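Local coordinates for Alr2269 protein (Nostoc sp., PDB 3MC9) that probably takes part in inserting beta-barrel proteins into the outer membrane, as an Omp85-family protein whose periplasmic POTRA domains are thought to handle incoming polypeptides, at residues A[181-184]-A[185-189]. Residues are numbered along the deposited sequence; the frame is centred on the assembly and turned at random.
Sequences EGIK and ELTKR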
ATOM      1  N   GLU A 181     -11.317  -0.094  -2.235  1.00 37.19           N
ATOM      2  CA  GLU A 181     -12.736   0.251  -2.267  1.00 38.49           C
ATOM      3  C   GLU A 181     -13.237   0.158  -3.707  1.00 36.70           C
ATOM      4  O   GLU A 181     -14.275  -0.420  -3.974  1.00 36.96           O
ATOM      5  CB  GLU A 181     -12.984   1.644  -1.683  1.00 40.27           C
ATOM      6  CG  GLU A 181     -12.979   1.653  -0.166  1.00 45.05           C
ATOM      7  CD  GLU A 181     -14.122   0.837   0.403  1.00 50.68           C
ATOM      8  OE1 GLU A 181     -15.292   1.279   0.280  1.00 54.16           O
ATOM      9  OE2 GLU A 181     -13.851  -0.257   0.951  1.00 53.56           O
ATOM     10  N   GLY A 182     -12.463   0.700  -4.632  1.00 35.16           N
ATOM     11  CA  GLY A 182     -12.771   0.576  -6.049  1.00 34.67           C
ATOM     12  C   GLY A 182     -12.841  -0.868  -6.538  1.00 33.70           C
ATOM     13  O   GLY A 182     -13.686  -1.201  -7.385  1.00 32.88           O
ATOM     14  N   ILE A 183     -11.969  -1.718  -5.996  1.00 32.45           N
ATOM     15  CA  ILE A 183     -11.940  -3.138  -6.334  1.00 31.78           C
ATOM     16  C   ILE A 183     -13.237  -3.815  -5.910  1.00 31.95           C
ATOM     17  O   ILE A 183     -13.798  -4.634  -6.621  1.00 31.11           O
ATOM     18  CB  ILE A 183     -10.710  -3.857  -5.715  1.00 31.85           C
ATOM     19  CG1 ILE A 183      -9.432  -3.412  -6.455  1.00 32.10           C
ATOM     20  CG2 ILE A 183     -10.894  -5.392  -5.816  1.00 30.17           C
ATOM     21  CD1 ILE A 183      -8.084  -3.762  -5.762  1.00 33.81           C
ATOM     22  N   LYS A 184     -13.723  -3.445  -4.742  1.00 33.90           N
ATOM     23  CA  LYS A 184     -15.003  -3.937  -4.250  1.00 34.94           C
ATOM     24  C   LYS A 184     -16.145  -3.522  -5.178  1.00 34.35           C
ATOM     25  O   LYS A 184     -17.066  -4.292  -5.443  1.00 33.91           O
ATOM     26  CB  LYS A 184     -15.270  -3.392  -2.848  1.00 36.80           C
ATOM     27  CG  LYS A 184     -14.375  -4.023  -1.772  1.00 41.26           C
ATOM     28  CD  LYS A 184     -15.069  -4.110  -0.412  1.00 47.54           C
ATOM     29  CE  LYS A 184     -14.457  -5.209   0.465  1.00 51.27           C
ATOM     30  NZ  LYS A 184     -15.175  -6.532   0.350  1.00 53.63           N
ATOM     31  N   GLU A 185     -16.098  -2.283  -5.643  1.00 34.20           N
ATOM     32  CA  GLU A 185     -17.094  -1.812  -6.601  1.00 34.53           C
ATOM     33  C   GLU A 185     -16.991  -2.590  -7.944  1.00 32.85           C
ATOM     34  O   GLU A 185     -18.005  -2.979  -8.500  1.00 32.46           O
ATOM     35  CB  GLU A 185     -16.964  -0.297  -6.748  1.00 35.58           C
ATOM     36  CG  GLU A 185     -18.032   0.366  -7.607  1.00 39.36           C
ATOM     37  CD  GLU A 185     -17.956   1.889  -7.583  1.00 41.99           C
ATOM     38  OE1 GLU A 185     -17.261   2.458  -6.714  1.00 45.26           O
ATOM     39  OE2 GLU A 185     -18.614   2.519  -8.433  1.00 46.64           O
ATOM     40  N   LEU A 186     -15.772  -2.865  -8.421  1.00 31.36           N
ATOM     41  CA  LEU A 186     -15.546  -3.720  -9.618  1.00 30.98           C
ATOM     42  C   LEU A 186     -16.183  -5.107  -9.457  1.00 30.58           C
ATOM     43  O   LEU A 186     -16.898  -5.596 -10.336  1.00 30.02           O
ATOM     44  CB  LEU A 186     -14.043  -3.956  -9.824  1.00 30.87           C
ATOM     45  CG  LEU A 186     -13.394  -3.962 -11.211  1.00 32.73           C
ATOM     46  CD1 LEU A 186     -12.104  -4.849 -11.204  1.00 31.13           C
ATOM     47  CD2 LEU A 186     -14.338  -4.321 -12.352  1.00 30.28           C
ATOM     48  N   THR A 187     -15.887  -5.729  -8.319  1.00 29.88           N
ATOM     49  CA  THR A 187     -16.431  -7.025  -7.951  1.00 30.65           C
ATOM     50  C   THR A 187     -17.947  -7.057  -8.023  1.00 30.84           C
ATOM     51  O   THR A 187     -18.525  -7.982  -8.588  1.00 29.96           O
ATOM     52  CB  THR A 187     -15.988  -7.381  -6.515  1.00 31.03           C
ATOM     53  OG1 THR A 187     -14.569  -7.462  -6.489  1.00 34.02           O
ATOM     54  CG2 THR A 187     -16.569  -8.687  -6.053  1.00 31.77           C
ATOM     55  N   LYS A 188     -18.578  -6.041  -7.437  1.00 31.79           N
ATOM     56  CA  LYS A 188     -20.035  -5.881  -7.534  1.00 32.88           C
ATOM     57  C   LYS A 188     -20.516  -5.686  -8.985  1.00 32.31           C
ATOM     58  O   LYS A 188     -21.563  -6.203  -9.356  1.00 32.39           O
ATOM     59  CB  LYS A 188     -20.492  -4.722  -6.652  1.00 34.36           C
ATOM     60  CG  LYS A 188     -21.986  -4.453  -6.662  1.00 38.45           C
ATOM     61  CD  LYS A 188     -22.798  -5.690  -6.322  1.00 41.58           C
ATOM     62  CE  LYS A 188     -24.236  -5.302  -5.926  1.00 45.78           C
ATOM     63  NZ  LYS A 188     -24.944  -4.602  -7.040  1.00 47.31           N
ATOM     64  N   ARG A 189     -19.746  -4.977  -9.810  1.00 30.99           N
ATOM     65  CA  ARG A 189     -20.098  -4.881 -11.230  1.00 31.33           C
ATOM     66  C   ARG A 189     -20.048  -6.235 -11.951  1.00 29.52           C
ATOM     67  O   ARG A 189     -20.909  -6.523 -12.773  1.00 29.12           O
ATOM     68  CB  ARG A 189     -19.229  -3.873 -11.972  1.00 31.79           C
ATOM     69  CG  ARG A 189     -19.543  -2.420 -11.637  1.00 37.33           C
ATOM     70  CD  ARG A 189     -20.716  -1.859 -12.414  1.00 42.42           C
ATOM     71  NE  ARG A 189     -20.482  -1.958 -13.856  1.00 46.92           N
ATOM     72  CZ  ARG A 189     -21.101  -2.797 -14.689  1.00 49.29           C
ATOM     73  NH1 ARG A 189     -22.038  -3.628 -14.237  1.00 51.86           N
ATOM     74  NH2 ARG A 189     -20.791  -2.802 -15.992  1.00 49.35           N
TER
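T187 folds its hydroxyl back onto the carbonyl of I183 one turn earlier, a compact instance of how a helix can take up a side-chain polar group within its own backbone. From the start of the side chain, CB of T187 lies 3.4 Å from O of K184 and almost as near to O of I183, so the branch point lies close to two successive carbonyl oxygens. OG1 of T187 is turned beside its own backbone N (chi1 -62°), which brings it to 2.9 Å from O of I183, where it donates a hydrogen bond. CG2 of I183 lies 4.3 Å from OG1 of T187. Two donors thus grip one oxygen: the amide N of T187, also 2.9 Å from O of I183, arrives with a nearly straight N-H (169°), while OG1 comes from the opposite face, 36° out of the carbonyl plane. The flanking residues keep the same ladder, L186 N bonding to O of G182 and K188 N to O of K184. I183 and L186 carry the buried side, packing against helix 161-166 at F166 and I165. The pattern is the i to i-4 threonine-to-carbonyl bond of alpha-helices, here within helix 176-192 of a POTRA domain.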